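Local coordinates for protein single-stranded DNA specific exonuclease RecJ (Thermus thermophilus, PDB 2ZXR) that degrades single-stranded DNA exonucleolytically in the 5' to 3' direction, using divalent metal ions such as magnesium or manganese, in DNA repair, at residues E557-P562 and A575-L580; L547-R552 and A585-G590; A538-P543 and P595-R600; R632-A637 and G644-A649; L589-R594 and V601-G606. One frame throughout, in Å; residues are numbered along the deposited sequence.

Interaction 1 (E557-P562 and A575-L580)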
# COMPACT_ATOMS: atom_id res chain seq x y z
N GLU A 557 45.99 20.41 3.75
CA GLU A 557 44.98 19.98 4.71
C GLU A 557 45.33 18.58 5.24
O GLU A 557 45.75 17.71 4.47
CB GLU A 557 43.59 19.98 4.06
CG GLU A 557 42.43 19.73 5.04
CD GLU A 557 41.06 20.10 4.47
OE1 GLU A 557 40.97 21.03 3.63
OE2 GLU A 557 40.05 19.47 4.87
N GLY A 558 45.20 18.37 6.54
CA GLY A 558 45.47 17.06 7.08
C GLY A 558 44.55 16.08 6.36
O GLY A 558 43.34 16.31 6.30
N VAL A 559 45.13 15.02 5.79
CA VAL A 559 44.37 14.05 5.03
C VAL A 559 44.72 12.58 5.20
O VAL A 559 45.87 12.21 5.48
CB VAL A 559 44.45 14.33 3.52
CG1 VAL A 559 43.94 15.72 3.25
CG2 VAL A 559 45.88 14.19 3.03
N TYR A 560 43.71 11.74 5.00
CA TYR A 560 43.85 10.31 5.09
C TYR A 560 43.65 9.65 3.73
O TYR A 560 42.69 9.94 3.03
CB TYR A 560 42.84 9.74 6.10
CG TYR A 560 42.60 8.25 5.99
CD1 TYR A 560 41.38 7.77 5.49
CD2 TYR A 560 43.57 7.31 6.38
CE1 TYR A 560 41.12 6.40 5.39
CE2 TYR A 560 43.33 5.93 6.28
CZ TYR A 560 42.10 5.49 5.78
OH TYR A 560 41.82 4.14 5.67
N VAL A 561 44.60 8.80 3.36
CA VAL A 561 44.54 8.03 2.12
C VAL A 561 44.73 6.59 2.61
O VAL A 561 45.76 6.25 3.21
CB VAL A 561 45.71 8.36 1.15
CG1 VAL A 561 45.61 7.50 -0.11
CG2 VAL A 561 45.69 9.83 0.78
N PRO A 562 43.74 5.72 2.37
CA PRO A 562 43.85 4.32 2.81
C PRO A 562 45.04 3.52 2.27
O PRO A 562 45.49 3.74 1.15
CB PRO A 562 42.50 3.71 2.39
CG PRO A 562 42.09 4.54 1.24
CD PRO A 562 42.48 5.95 1.65
N ALA A 575 54.02 13.76 -3.32
CA ALA A 575 53.39 15.05 -3.63
C ALA A 575 53.28 15.93 -2.38
O ALA A 575 52.74 17.02 -2.44
CB ALA A 575 52.02 14.84 -4.24
N GLY A 576 53.76 15.42 -1.26
CA GLY A 576 53.72 16.19 -0.02
C GLY A 576 52.43 16.37 0.78
O GLY A 576 52.31 17.36 1.53
N PHE A 577 51.48 15.45 0.66
CA PHE A 577 50.24 15.60 1.43
C PHE A 577 50.55 15.43 2.91
O PHE A 577 51.47 14.70 3.28
CB PHE A 577 49.19 14.54 1.05
CG PHE A 577 48.57 14.73 -0.31
CD1 PHE A 577 47.46 13.98 -0.68
CD2 PHE A 577 49.09 15.66 -1.21
CE1 PHE A 577 46.86 14.15 -1.92
CE2 PHE A 577 48.50 15.84 -2.45
CZ PHE A 577 47.39 15.08 -2.82
N ARG A 578 49.77 16.11 3.75
CA ARG A 578 49.93 15.99 5.19
C ARG A 578 49.10 14.76 5.60
O ARG A 578 47.96 14.87 6.07
CB ARG A 578 49.43 17.27 5.89
CG ARG A 578 49.59 17.27 7.40
CD ARG A 578 48.96 18.49 8.11
NE ARG A 578 48.81 18.22 9.53
CZ ARG A 578 47.83 18.66 10.31
NH1 ARG A 578 47.81 18.32 11.60
NH2 ARG A 578 46.85 19.42 9.82
N LEU A 579 49.68 13.57 5.39
CA LEU A 579 49.04 12.29 5.71
C LEU A 579 48.80 12.06 7.18
O LEU A 579 49.69 12.26 8.01
CB LEU A 579 49.87 11.13 5.18
CG LEU A 579 49.76 10.87 3.68
CD1 LEU A 579 48.29 10.64 3.32
CD2 LEU A 579 50.33 12.06 2.89
N LEU A 580 47.58 11.61 7.49
CA LEU A 580 47.17 11.34 8.86
C LEU A 580 46.26 10.10 8.92
O LEU A 580 45.73 9.65 7.91
CB LEU A 580 46.39 12.54 9.42
CG LEU A 580 47.07 13.89 9.69
CD1 LEU A 580 45.99 14.93 9.95
CD2 LEU A 580 48.02 13.80 10.92
O HOH W 1 47.71 17.63 2.54
O HOH W 2 46.66 8.78 5.84
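Glu-557 meets Arg-578 through a water: the water donates to Glu-557 O and accepts from Arg-578 N. The carboxylate of Glu-557 instead forms a salt bridge with Arg-552. At Gly-558 the bare CA lets Leu-580 come in close, CD1 lying 3.6 Å from Gly-558 CA, while the extended side chain of Arg-578 passes the same glycine with its CD 3.9 Å from Gly-558 CA. Val-559 carries the backbone pairing. Its N donates to Arg-578 O at 2.8 Å in a nearly straight bond (173° at the hydrogen), and its O accepts from Leu-580 N at 2.7 Å, a more bent one (146°). A single residue bonding to both neighbours of its partner, Leu-579, is the parallel pattern, here between the ends of the beta-alpha-beta crossover from strand 558-560 through helix 566-573 to the sheet-edge strand 578-579. Val-559 CG2 rests 3.9 Å from Phe-577 CB. Next, Leu-580 O lies at the edge of the Tyr-560 ring, in its plane, with Tyr-560 CD2 3.5 Å away; the ring meets Trp-588 edge-to-face. Val-561 sets CG2 beside its backbone N, where it lies 3.7 Å from Leu-579 CD1. The result is a short pairing in which two backbone bonds on Val-559 fix the alignment and water bridges the main chains where the strands part, with apolar side chains closing the face that carries Val-559 and Leu-579.

Interaction 2 (L547-R552 and A585-G590)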
# COMPACT_ATOMS: atom_id res chain seq x y z
N LEU A 547 37.96 16.33 -7.12
CA LEU A 547 38.72 17.51 -7.52
C LEU A 547 38.87 18.45 -6.33
O LEU A 547 39.97 18.91 -6.03
CB LEU A 547 38.01 18.26 -8.66
CG LEU A 547 37.83 17.45 -9.94
CD1 LEU A 547 36.98 18.26 -10.92
CD2 LEU A 547 39.19 17.12 -10.54
N GLU A 548 37.77 18.74 -5.65
CA GLU A 548 37.85 19.63 -4.50
C GLU A 548 38.74 19.06 -3.41
O GLU A 548 39.53 19.78 -2.82
CB GLU A 548 36.47 19.90 -3.91
CG GLU A 548 35.63 20.85 -4.73
CD GLU A 548 34.29 21.13 -4.08
OE1 GLU A 548 34.28 21.44 -2.86
OE2 GLU A 548 33.26 21.06 -4.79
N ALA A 549 38.63 17.76 -3.16
CA ALA A 549 39.43 17.14 -2.11
C ALA A 549 40.94 17.23 -2.40
O ALA A 549 41.73 17.51 -1.49
CB ALA A 549 39.02 15.66 -1.93
N LEU A 550 41.32 16.97 -3.64
CA LEU A 550 42.72 16.99 -4.02
C LEU A 550 43.31 18.39 -3.94
O LEU A 550 44.46 18.55 -3.57
CB LEU A 550 42.92 16.39 -5.43
CG LEU A 550 42.68 14.88 -5.50
CD1 LEU A 550 42.63 14.42 -6.95
CD2 LEU A 550 43.75 14.13 -4.72
N ALA A 551 42.51 19.39 -4.27
CA ALA A 551 42.98 20.78 -4.19
C ALA A 551 43.34 21.10 -2.74
O ALA A 551 44.40 21.66 -2.47
CB ALA A 551 41.89 21.75 -4.69
N ARG A 552 42.47 20.72 -1.81
CA ARG A 552 42.72 20.99 -0.40
C ARG A 552 43.90 20.19 0.14
O ARG A 552 44.65 20.67 0.98
CB ARG A 552 41.45 20.74 0.41
CG ARG A 552 40.40 21.82 0.16
CD ARG A 552 38.96 21.44 0.59
NE ARG A 552 38.86 21.04 1.99
CZ ARG A 552 37.71 20.79 2.63
NH1 ARG A 552 37.73 20.42 3.91
NH2 ARG A 552 36.53 20.93 2.00
N ALA A 585 42.36 12.82 10.70
CA ALA A 585 42.20 13.65 9.51
C ALA A 585 40.72 14.03 9.31
O ALA A 585 39.83 13.18 9.40
CB ALA A 585 42.68 12.89 8.30
N GLY A 586 40.46 15.30 9.04
CA GLY A 586 39.10 15.73 8.78
C GLY A 586 38.74 15.57 7.29
O GLY A 586 37.62 15.90 6.87
N LEU A 587 39.69 15.09 6.49
CA LEU A 587 39.47 14.90 5.05
C LEU A 587 39.93 13.51 4.63
O LEU A 587 41.05 13.11 4.94
CB LEU A 587 40.25 15.94 4.25
CG LEU A 587 40.06 15.83 2.74
CD1 LEU A 587 38.64 16.34 2.40
CD2 LEU A 587 41.12 16.64 1.99
N TRP A 588 39.08 12.76 3.93
CA TRP A 588 39.45 11.40 3.51
C TRP A 588 39.41 11.28 2.01
O TRP A 588 38.55 11.87 1.35
CB TRP A 588 38.49 10.35 4.12
CG TRP A 588 38.46 10.22 5.64
CD1 TRP A 588 39.30 10.82 6.54
CD2 TRP A 588 37.58 9.39 6.41
NE1 TRP A 588 38.99 10.41 7.83
CE2 TRP A 588 37.94 9.54 7.78
CE3 TRP A 588 36.52 8.54 6.08
CZ2 TRP A 588 37.27 8.87 8.81
CZ3 TRP A 588 35.85 7.86 7.12
CH2 TRP A 588 36.23 8.04 8.45
N LEU A 589 40.33 10.50 1.46
CA LEU A 589 40.38 10.31 0.02
C LEU A 589 39.98 8.88 -0.31
O LEU A 589 40.09 8.44 -1.44
CB LEU A 589 41.79 10.58 -0.49
CG LEU A 589 42.30 12.00 -0.28
CD1 LEU A 589 43.71 12.13 -0.86
CD2 LEU A 589 41.36 13.00 -0.95
N GLY A 590 39.54 8.15 0.71
CA GLY A 590 39.17 6.77 0.52
C GLY A 590 38.49 6.33 1.79
O GLY A 590 38.31 7.13 2.72
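Ala-549, Leu-587 and Leu-589 form the apolar centre of this contact. The methyl CB of Ala-549 comes to 3.7 Å from Leu-589 CD2, and Leu-587 CD1 stands farther off, 4.4 Å from Ala-549 CB. Leu-589 also uses its second branch, CD1 lying 4.3 Å from Leu-550 CD2, so its forked end touches two consecutive helix residues. Leu-587 reaches the helix with CG anti to its backbone N (chi1 -179°), and its CD2 settles 3.6 Å from the backbone Ala-549 O. Helix 546-554 is the connection of a beta-alpha-beta crossover: it leaves edge strand 541-543, passes over the intervening strands of the parallel sheet and leads to strand 558-560. Leu-587, on strand 587-588, and Leu-589, just past its end, are therefore part of the sheet surface beneath it. Trp-588 points away from the helix, to the other side of the sheet. The contribution of Arg-552 is mixed. Its CB lies 4.4 Å from Leu-587 CD2, and Leu-587 CD1 lies over one face of its guanidinium. The polar atoms of that group look past the leucine, NH1 forming a salt bridge with Glu-602 that probably helps hold the plane where it covers the methyl.

Interaction 3 (A538-P543 and P595-R600)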
# COMPACT_ATOMS: atom_id res chain seq x y z
N ALA A 538 22.00 9.98 11.29
CA ALA A 538 22.63 11.25 11.69
C ALA A 538 23.95 11.21 10.93
O ALA A 538 24.75 10.31 11.13
CB ALA A 538 22.87 11.27 13.21
N PRO A 539 24.20 12.20 10.06
CA PRO A 539 25.44 12.22 9.27
C PRO A 539 26.74 12.45 10.03
O PRO A 539 26.76 13.14 11.04
CB PRO A 539 25.17 13.31 8.23
CG PRO A 539 24.29 14.27 8.95
CD PRO A 539 23.40 13.42 9.84
N PHE A 540 27.83 11.84 9.54
CA PHE A 540 29.16 12.01 10.12
C PHE A 540 30.17 12.06 8.96
O PHE A 540 31.26 12.61 9.09
CB PHE A 540 29.50 10.88 11.12
CG PHE A 540 29.76 9.54 10.48
CD1 PHE A 540 31.01 9.23 9.96
CD2 PHE A 540 28.72 8.59 10.36
CE1 PHE A 540 31.23 8.00 9.30
CE2 PHE A 540 28.92 7.37 9.71
CZ PHE A 540 30.18 7.06 9.18
N ALA A 541 29.78 11.51 7.81
CA ALA A 541 30.65 11.52 6.64
C ALA A 541 29.97 12.34 5.52
O ALA A 541 28.83 12.06 5.11
CB ALA A 541 30.92 10.09 6.18
N TYR A 542 30.68 13.36 5.05
CA TYR A 542 30.19 14.29 4.05
C TYR A 542 30.90 14.21 2.72
O TYR A 542 32.06 14.63 2.61
CB TYR A 542 30.30 15.71 4.59
CG TYR A 542 29.43 15.92 5.81
CD1 TYR A 542 29.75 15.33 7.03
CD2 TYR A 542 28.25 16.68 5.73
CE1 TYR A 542 28.93 15.48 8.14
CE2 TYR A 542 27.42 16.83 6.83
CZ TYR A 542 27.76 16.24 8.02
OH TYR A 542 26.93 16.40 9.10
N PRO A 543 30.22 13.68 1.69
CA PRO A 543 30.80 13.54 0.35
C PRO A 543 31.30 14.87 -0.19
O PRO A 543 30.60 15.88 -0.10
CB PRO A 543 29.64 13.00 -0.49
CG PRO A 543 28.86 12.20 0.49
CD PRO A 543 28.88 13.07 1.75
N PRO A 595 35.42 0.83 11.19
CA PRO A 595 34.79 2.07 11.62
C PRO A 595 35.64 3.10 12.36
O PRO A 595 36.56 2.78 13.12
CB PRO A 595 33.60 1.59 12.46
CG PRO A 595 33.94 0.16 12.80
CD PRO A 595 34.64 -0.34 11.59
N VAL A 596 35.33 4.37 12.07
CA VAL A 596 35.98 5.50 12.70
C VAL A 596 34.83 6.48 12.94
O VAL A 596 34.48 7.27 12.05
CB VAL A 596 37.04 6.12 11.78
CG1 VAL A 596 37.76 7.25 12.52
CG2 VAL A 596 38.05 5.05 11.36
N LEU A 597 34.24 6.40 14.13
CA LEU A 597 33.09 7.23 14.49
C LEU A 597 33.47 8.38 15.44
O LEU A 597 34.60 8.45 15.90
CB LEU A 597 31.99 6.35 15.10
CG LEU A 597 31.50 5.22 14.17
CD1 LEU A 597 30.37 4.45 14.82
CD2 LEU A 597 31.02 5.82 12.85
N GLY A 598 32.51 9.26 15.73
CA GLY A 598 32.82 10.40 16.57
C GLY A 598 33.89 11.18 15.81
O GLY A 598 34.92 11.58 16.36
N ARG A 599 33.61 11.40 14.54
CA ARG A 599 34.53 12.06 13.62
C ARG A 599 34.06 13.36 12.99
O ARG A 599 34.57 14.43 13.31
CB ARG A 599 34.87 11.08 12.48
CG ARG A 599 35.87 10.01 12.84
CD ARG A 599 37.29 10.52 12.65
NE ARG A 599 37.51 11.80 13.30
CZ ARG A 599 38.46 12.66 12.96
NH1 ARG A 599 39.28 12.36 11.95
NH2 ARG A 599 38.60 13.82 13.61
N ARG A 600 33.10 13.23 12.09
CA ARG A 600 32.57 14.35 11.31
C ARG A 600 33.70 14.67 10.34
O ARG A 600 34.63 15.44 10.65
CB ARG A 600 32.24 15.56 12.16
CG ARG A 600 31.15 16.46 11.53
CD ARG A 600 31.59 17.09 10.19
NE ARG A 600 30.60 18.03 9.65
CZ ARG A 600 30.77 18.78 8.55
NH1 ARG A 600 29.81 19.59 8.14
NH2 ARG A 600 31.90 18.72 7.86
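Arg-600 reaches Tyr-542 by setting CG anti to its backbone N and then bending, chi2 (-63°) bringing CD to 3.7 Å from Tyr-542 CE1. Phe-540, by contrast, holds CG between its backbone N and carbonyl carbon (chi1 71°), and its ring meets Leu-597. The contact lies at one margin of the parallel sheet of the RecJ C-terminal domain, where edge strand 541-543 meets the loop running into its neighbour, strand 601-603. The guanidinium of Arg-600 lies flat over one face of the Tyr-542 ring, the two planes 19° apart, and CZ sits 3.8 Å from the ring centroid in a cation-pi stack. The two side chains cross at about a right angle; Arg-600 NE lies 3.4 Å from Tyr-542 CE1, and Arg-600 NH1 lies 3.9 Å from Tyr-542 CE2. The cation would be stabilised by the ring's electrons at a place near the surface. A second contact of a ring face is made by Leu-597: CD2 stands 4.0 Å from the Phe-540 centroid, a CH-pi contact displaced toward the rim on the CZ side. Between these two the backbones close up. Main-chain bonds from Phe-540 and Tyr-542 to Val-601 begin the pairing of the strands, and Ser-647 OG of helix 643-655 takes the N-H groups of Phe-540 and Ala-541. Just ahead of this pairing, the CA of Arg-600 approaches Phe-540 O to 3.1 Å in a CA-H...O contact.

Interaction 4 (R632-A637 and G644-A649)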
# COMPACT_ATOMS: atom_id res chain seq x y z
N ARG A 632 26.56 0.09 -4.45
CA ARG A 632 25.72 0.95 -5.28
C ARG A 632 25.15 2.10 -4.42
O ARG A 632 25.03 3.24 -4.88
CB ARG A 632 24.59 0.10 -5.89
CG ARG A 632 23.44 0.86 -6.52
CD ARG A 632 22.14 0.05 -6.30
NE ARG A 632 22.41 -1.36 -6.48
CZ ARG A 632 21.71 -2.36 -5.96
NH1 ARG A 632 20.64 -2.13 -5.22
NH2 ARG A 632 22.13 -3.59 -6.15
N ARG A 633 24.79 1.80 -3.17
CA ARG A 633 24.29 2.84 -2.26
C ARG A 633 25.39 3.88 -2.02
O ARG A 633 25.15 5.07 -2.12
CB ARG A 633 23.90 2.27 -0.90
CG ARG A 633 22.43 2.07 -0.69
CD ARG A 633 21.65 3.35 -0.87
NE ARG A 633 20.83 3.58 0.31
CZ ARG A 633 19.84 2.79 0.70
NH1 ARG A 633 19.52 1.70 0.01
NH2 ARG A 633 19.16 3.10 1.78
N LEU A 634 26.59 3.40 -1.69
CA LEU A 634 27.72 4.31 -1.42
C LEU A 634 27.96 5.24 -2.58
O LEU A 634 28.03 6.46 -2.40
CB LEU A 634 29.01 3.52 -1.13
CG LEU A 634 29.27 3.03 0.29
CD1 LEU A 634 30.57 2.22 0.32
CD2 LEU A 634 29.38 4.23 1.23
N LEU A 635 28.09 4.67 -3.77
CA LEU A 635 28.32 5.46 -4.97
C LEU A 635 27.19 6.42 -5.22
O LEU A 635 27.43 7.56 -5.61
CB LEU A 635 28.46 4.56 -6.21
CG LEU A 635 29.81 3.93 -6.53
CD1 LEU A 635 30.88 5.02 -6.71
CD2 LEU A 635 30.18 3.02 -5.41
N PHE A 636 25.95 5.96 -5.04
CA PHE A 636 24.79 6.83 -5.27
C PHE A 636 24.79 8.00 -4.31
O PHE A 636 24.66 9.14 -4.73
CB PHE A 636 23.46 6.07 -5.13
CG PHE A 636 22.24 6.96 -5.19
CD1 PHE A 636 21.78 7.46 -6.41
CD2 PHE A 636 21.59 7.36 -4.02
CE1 PHE A 636 20.70 8.35 -6.46
CE2 PHE A 636 20.51 8.25 -4.05
CZ PHE A 636 20.06 8.75 -5.28
N ALA A 637 24.92 7.72 -3.00
CA ALA A 637 24.93 8.79 -2.00
C ALA A 637 26.14 9.70 -2.18
O ALA A 637 26.06 10.90 -1.89
CB ALA A 637 24.92 8.21 -0.58
N GLY A 644 23.50 11.85 4.98
CA GLY A 644 22.82 10.83 5.76
C GLY A 644 22.90 9.43 5.17
O GLY A 644 23.25 8.48 5.88
N LEU A 645 22.58 9.30 3.87
CA LEU A 645 22.59 8.02 3.14
C LEU A 645 24.00 7.48 2.97
O LEU A 645 24.25 6.28 3.05
CB LEU A 645 21.95 8.21 1.76
CG LEU A 645 20.42 8.40 1.84
CD1 LEU A 645 19.82 8.96 0.55
CD2 LEU A 645 19.81 7.04 2.20
N PHE A 646 24.93 8.38 2.74
CA PHE A 646 26.33 7.99 2.56
C PHE A 646 26.85 7.47 3.89
O PHE A 646 27.50 6.43 3.95
CB PHE A 646 27.15 9.18 2.13
CG PHE A 646 28.57 8.85 1.86
CD1 PHE A 646 28.92 8.16 0.71
CD2 PHE A 646 29.55 9.20 2.78
CE1 PHE A 646 30.23 7.83 0.49
CE2 PHE A 646 30.86 8.87 2.54
CZ PHE A 646 31.20 8.18 1.40
N SER A 647 26.54 8.22 4.96
CA SER A 647 26.97 7.84 6.30
C SER A 647 26.35 6.49 6.66
O SER A 647 27.01 5.62 7.21
CB SER A 647 26.51 8.88 7.35
OG SER A 647 27.22 10.10 7.23
N GLU A 648 25.07 6.32 6.35
CA GLU A 648 24.40 5.08 6.69
C GLU A 648 25.03 3.93 5.93
O GLU A 648 25.30 2.85 6.49
CB GLU A 648 22.90 5.17 6.35
CG GLU A 648 22.18 3.86 6.57
CD GLU A 648 20.72 3.94 6.20
OE1 GLU A 648 20.39 4.48 5.11
OE2 GLU A 648 19.90 3.46 7.00
N ALA A 649 25.24 4.18 4.64
CA ALA A 649 25.82 3.19 3.75
C ALA A 649 27.23 2.81 4.18
O ALA A 649 27.66 1.66 4.00
CB ALA A 649 25.84 3.74 2.33
O HOH W 3 22.12 4.32 2.83
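This is a buried helix-helix contact near the C-terminal end of the chain, where Ala-637 and Leu-634 of helix 624-639 pack on Phe-646, Leu-645 and Ala-649 of helix 643-655. The axes come within 8.4 Å at an angle of 153°, close to antiparallel. Small side chains permit the approach: Ala-637 CB lies 3.3 Å from the backbone Phe-646 N and 3.8 Å from Leu-645 CB. Farther along, Leu-634 pushes CD2 into the interface, 3.7 Å from Ala-649 CB and 3.8 Å from Phe-646 CE1. The Phe-646 ring, with CG anti to its backbone N (chi1 -177°), presents its edge to Leu-634 O. The two helices make an antiparallel helical hairpin beside the parallel sheet, with Phe-646 resting on Ala-541 and Pro-543 of the edge strand. A polar patch flanks the apolar seam. Arg-633 NH2 and Glu-648 OE1 form a long salt bridge of 3.8 Å, the guanidinium and carboxylate planes strongly inclined to each other. A water fills in between, donating to Glu-648 OE1 and to Leu-645 O and weakly accepting from Arg-633 NE. Both charged groups have further partners: Arg-633 NH1 pairs with Asp-432, and Glu-648 OE2 accepts from Leu-12 N.

Interaction 5 (L589-R594 and V601-G606)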
# COMPACT_ATOMS: atom_id res chain seq x y z
N LEU A 589 40.33 10.50 1.46
CA LEU A 589 40.38 10.31 0.02
C LEU A 589 39.98 8.88 -0.31
O LEU A 589 40.09 8.44 -1.44
CB LEU A 589 41.79 10.58 -0.49
CG LEU A 589 42.30 12.00 -0.28
CD1 LEU A 589 43.71 12.13 -0.86
CD2 LEU A 589 41.36 13.00 -0.95
N GLY A 590 39.54 8.15 0.71
CA GLY A 590 39.17 6.77 0.52
C GLY A 590 38.49 6.33 1.79
O GLY A 590 38.31 7.13 2.72
N LEU A 591 38.12 5.06 1.83
CA LEU A 591 37.40 4.51 2.97
C LEU A 591 38.28 3.71 3.92
O LEU A 591 39.05 2.85 3.49
CB LEU A 591 36.26 3.59 2.46
CG LEU A 591 35.36 4.18 1.38
CD1 LEU A 591 34.26 3.18 1.02
CD2 LEU A 591 34.75 5.47 1.89
N PRO A 592 38.19 4.00 5.23
CA PRO A 592 39.04 3.19 6.10
C PRO A 592 38.54 1.74 6.17
O PRO A 592 37.40 1.44 5.81
CB PRO A 592 38.97 3.92 7.45
CG PRO A 592 37.75 4.76 7.36
CD PRO A 592 37.64 5.17 5.93
N PRO A 593 39.41 0.82 6.61
CA PRO A 593 39.01 -0.59 6.70
C PRO A 593 37.98 -0.88 7.79
O PRO A 593 37.11 -1.73 7.62
CB PRO A 593 40.34 -1.29 6.96
CG PRO A 593 41.11 -0.26 7.76
CD PRO A 593 40.82 1.01 6.98
N ARG A 594 38.09 -0.18 8.92
CA ARG A 594 37.17 -0.39 10.02
C ARG A 594 36.54 0.91 10.46
O ARG A 594 37.04 1.98 10.18
CB ARG A 594 37.90 -1.06 11.19
CG ARG A 594 38.29 -2.51 10.86
CD ARG A 594 39.52 -2.98 11.62
NE ARG A 594 40.70 -2.18 11.32
CZ ARG A 594 41.15 -1.19 12.09
NH1 ARG A 594 40.52 -0.89 13.23
NH2 ARG A 594 42.22 -0.50 11.72
N VAL A 601 33.61 14.05 9.18
CA VAL A 601 34.64 14.21 8.17
C VAL A 601 34.09 14.43 6.78
O VAL A 601 32.89 14.23 6.53
CB VAL A 601 35.55 12.96 8.15
CG1 VAL A 601 36.25 12.81 9.48
CG2 VAL A 601 34.69 11.70 7.87
N GLU A 602 34.97 14.85 5.87
CA GLU A 602 34.59 15.07 4.48
C GLU A 602 35.26 13.95 3.73
O GLU A 602 36.45 13.68 3.93
CB GLU A 602 35.06 16.44 4.01
CG GLU A 602 34.31 17.53 4.72
CD GLU A 602 34.68 18.88 4.20
OE1 GLU A 602 35.43 19.59 4.91
OE2 GLU A 602 34.24 19.24 3.09
N VAL A 603 34.48 13.29 2.88
CA VAL A 603 35.01 12.15 2.18
C VAL A 603 34.91 12.24 0.69
O VAL A 603 33.87 12.60 0.13
CB VAL A 603 34.29 10.87 2.65
CG1 VAL A 603 34.87 9.64 1.97
CG2 VAL A 603 34.37 10.77 4.17
N ALA A 604 36.01 11.94 0.04
CA ALA A 604 36.08 11.94 -1.41
C ALA A 604 36.53 10.53 -1.78
O ALA A 604 37.13 9.82 -0.96
CB ALA A 604 37.10 12.98 -1.89
N LEU A 605 36.22 10.10 -2.99
CA LEU A 605 36.63 8.78 -3.43
C LEU A 605 37.54 9.03 -4.60
O LEU A 605 38.75 8.76 -4.56
CB LEU A 605 35.44 7.98 -3.91
CG LEU A 605 34.38 7.66 -2.86
CD1 LEU A 605 33.18 7.03 -3.57
CD2 LEU A 605 34.97 6.76 -1.78
N GLY A 606 36.93 9.58 -5.63
CA GLY A 606 37.64 9.89 -6.83
C GLY A 606 36.78 9.93 -8.08
O GLY A 606 35.55 10.09 -8.02
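Leu-591 rests the tip of its side chain in a shallow groove between Val-603 and Leu-605, at the end of neighbouring strands 587-588 and 601-603 of the parallel sheet, where segment 589-594 turns off into a loop. The bump is the CD2 methyl of Leu-591: it rests against both, 3.9 Å from Leu-605 CD2 and 4.2 Å from Val-603 CG1. Val-603 holds CG1 anti to its backbone N (chi1 -177°), which sets that methyl as one lip of the groove, and the Leu-591 side chain crosses it at about a right angle. Leu-605 CD2 is the other lip, also lying near Leu-591 CG. Beyond the groove, Leu-634 of helix 624-639 and Tyr-653 of helix 643-655 pack on Leu-591. Leu-589 goes to the opposite face of the sheet, beneath helix 546-554, where its CD2 lies 4.4 Å from Ala-604 CB, a looser fit. Between the two leucines, Gly-590 brings the main chain past Ala-604 with no side chain of its own. The strand pairing has lapsed there: Gly-590 N is 3.4 Å from Ala-604 O, but the angle is too poor for a hydrogen bond. Closer still to that oxygen is the preceding carbonyl carbon, Leu-589 C lying 3.1 Å from Ala-604 O.

In the fold
All five belong to the RecJ C-terminal domain, away from the metal site. Interactions 1, 2, 3 and 5 share one parallel sheet, ordered 541-543, 601-603, 587-588, 558-560, 578-579; interactions 3 and 1, at its edges, have centres about 18 Å apart. Interaction 2 lies between them on the helix 546-554 face, its centre about 8 Å from those of 1 and 5, sharing Leu-589 and Gly-590 with 5. Along the chain, interaction 3 encloses 2, which encloses 1, and the segments of 3 alternate with those of 5. Interaction 4 follows, its centre about 12 Å from those of 3 and 5; its hairpin touches the sheet through Phe-646 and strand 426-433 through Arg-633, linking the two.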